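PDB 4HR6: lectin from Trichosanthes anguina, which binds galactosides through its beta-trefoil chain and is a nontoxic, three-chain homologue of type II ribosome-inactivating proteins. Local coordinates for the interface of chains A and B. Sequence-based numbering; all coordinates share one arbitrary frame. Chains: chain A, Lectin; chain B, Lectin.

The interface of chains A and B. Residues chain A 164, 166, 184-185, 187; chain B 8, 10, 48, 131-132.
A:Leu166 pushes its forked tip into chain B, and its two methyls take different partners. CD1 lies over one face of the B:Phe48 ring, 3.9 Å from the centroid and offset toward the rim, where the CG atom of B:Phe48 is 3.6 Å from it: a CH-pi contact. CD2 sits against the methyl CG2 of B:Thr10 and against CG1 of B:Val131, a branch set anti to its own backbone N and thereby turned toward A:Leu166. This apolar centre, with 69 Å² of A:Leu166 hidden, is the tightly packed part. Beside it, the A:Asp184 carboxylate oxygen OD1 accepts two bonds: B:Thr10 OG1 reaches its syn lone pair at 2.9 Å, and B:Arg8 NH2 its anti lone pair at 2.8 Å in a nearly straight hydrogen bond (169° at H) that is also a salt bridge. B:Arg8 NH1 also donates to the backbone O of A:Asp184, so the guanidinium is held end-on by two acceptors near its plane, although the carboxylate is turned 63° from it. Such pairing probably helps register the lectin chain against the RIP-like chain. The A:Gln164 margin is looser: 12 Å² is hidden, and its CG comes no nearer than 4.1 Å to CD2 of B:Phe48. At the A:Tyr187 side, the hydroxyl OG of A:Ser185 donates to the backbone O of B:Val131 at 2.8 Å, with a C=O...OG angle of 155°.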
loop_
_atom_site.group_PDB
_atom_site.type_symbol
_atom_site.label_atom_id
_atom_site.label_comp_id
_atom_site.label_asym_id
_atom_site.label_seq_id
_atom_site.Cartn_x
_atom_site.Cartn_y
_atom_site.Cartn_z
ATOM N N GLN A 164 16.335 -3.867 -5.895
ATOM C CA GLN A 164 15.479 -5.020 -5.568
ATOM C C GLN A 164 14.263 -4.658 -4.704
ATOM O O GLN A 164 13.794 -5.488 -3.935
ATOM C CB GLN A 164 16.298 -6.089 -4.802
ATOM C CG GLN A 164 17.574 -6.568 -5.482
ATOM C CD GLN A 164 17.341 -7.766 -6.387
ATOM O OE1 GLN A 164 16.259 -7.942 -6.957
ATOM N NE2 GLN A 164 18.362 -8.606 -6.515
ATOM N N LEU A 166 14.149 -2.560 -2.232
ATOM C CA LEU A 166 14.534 -2.153 -0.900
ATOM C C LEU A 166 14.692 -0.637 -0.804
ATOM O O LEU A 166 15.242 0.013 -1.697
ATOM C CB LEU A 166 15.847 -2.832 -0.498
ATOM C CG LEU A 166 15.686 -4.340 -0.227
ATOM C CD1 LEU A 166 16.934 -5.112 -0.622
ATOM C CD2 LEU A 166 15.351 -4.584 1.232
ATOM N N ASP A 184 10.904 -1.052 5.316
ATOM C CA ASP A 184 12.190 -0.844 4.666
ATOM C C ASP A 184 12.230 -1.404 3.253
ATOM O O ASP A 184 13.300 -1.557 2.685
ATOM C CB ASP A 184 13.302 -1.453 5.526
ATOM C CG ASP A 184 13.277 -2.970 5.539
ATOM O OD1 ASP A 184 14.373 -3.574 5.472
ATOM O OD2 ASP A 184 12.167 -3.558 5.589
ATOM N N SER A 185 11.057 -1.689 2.674
ATOM C CA SER A 185 10.976 -2.212 1.312
ATOM C C SER A 185 9.579 -2.017 0.770
ATOM O O SER A 185 8.667 -1.682 1.506
ATOM C CB SER A 185 11.321 -3.711 1.279
ATOM O OG SER A 185 10.264 -4.479 1.824
ATOM N N TYR A 187 7.741 -4.464 -0.227
ATOM C CA TYR A 187 7.056 -5.753 -0.167
ATOM C C TYR A 187 6.109 -5.784 1.013
ATOM O O TYR A 187 6.010 -6.795 1.695
ATOM C CB TYR A 187 8.082 -6.906 -0.107
ATOM C CG TYR A 187 9.005 -6.857 -1.288
ATOM C CD1 TYR A 187 10.341 -6.521 -1.146
ATOM C CD2 TYR A 187 8.523 -7.064 -2.550
ATOM C CE1 TYR A 187 11.185 -6.442 -2.236
ATOM C CE2 TYR A 187 9.351 -6.978 -3.650
ATOM C CZ TYR A 187 10.683 -6.675 -3.474
ATOM O OH TYR A 187 11.491 -6.588 -4.570
ATOM N N ARG B 8 21.936 -2.750 1.118
ATOM C CA ARG B 8 21.014 -2.753 2.262
ATOM C C ARG B 8 21.070 -4.076 3.002
ATOM O O ARG B 8 21.254 -5.127 2.389
ATOM C CB ARG B 8 19.574 -2.520 1.793
ATOM C CG ARG B 8 19.153 -1.060 1.688
ATOM C CD ARG B 8 19.045 -0.372 3.033
ATOM N NE ARG B 8 18.492 -1.200 4.100
ATOM C CZ ARG B 8 17.228 -1.638 4.175
ATOM N NH1 ARG B 8 16.350 -1.390 3.203
ATOM N NH2 ARG B 8 16.849 -2.367 5.218
ATOM N N THR B 10 18.829 -6.496 5.486
ATOM C CA THR B 10 17.458 -6.752 5.974
ATOM C C THR B 10 17.242 -8.241 6.340
ATOM O O THR B 10 18.209 -9.008 6.419
ATOM C CB THR B 10 16.447 -6.296 4.907
ATOM O OG1 THR B 10 15.111 -6.348 5.424
ATOM C CG2 THR B 10 16.557 -7.143 3.668
ATOM N N PHE B 48 21.989 -7.088 0.517
ATOM C CA PHE B 48 21.826 -7.045 -0.935
ATOM C C PHE B 48 22.770 -5.995 -1.517
ATOM O O PHE B 48 22.879 -4.898 -0.971
ATOM C CB PHE B 48 20.373 -6.672 -1.288
ATOM C CG PHE B 48 19.363 -7.742 -0.958
ATOM C CD1 PHE B 48 19.063 -8.050 0.355
ATOM C CD2 PHE B 48 18.709 -8.424 -1.969
ATOM C CE1 PHE B 48 18.135 -9.042 0.654
ATOM C CE2 PHE B 48 17.782 -9.416 -1.681
ATOM C CZ PHE B 48 17.492 -9.720 -0.372
ATOM N N VAL B 131 10.950 -9.867 1.559
ATOM C CA VAL B 131 12.228 -9.213 1.827
ATOM C C VAL B 131 11.937 -7.919 2.560
ATOM O O VAL B 131 11.298 -7.027 2.026
ATOM C CB VAL B 131 12.969 -8.904 0.527
ATOM C CG1 VAL B 131 14.271 -8.178 0.824
ATOM C CG2 VAL B 131 13.207 -10.187 -0.241
ATOM N N GLY B 132 12.381 -7.835 3.798
ATOM C CA GLY B 132 12.044 -6.717 4.636
ATOM C C GLY B 132 12.291 -7.057 6.078
ATOM O O GLY B 132 12.327 -8.231 6.455
#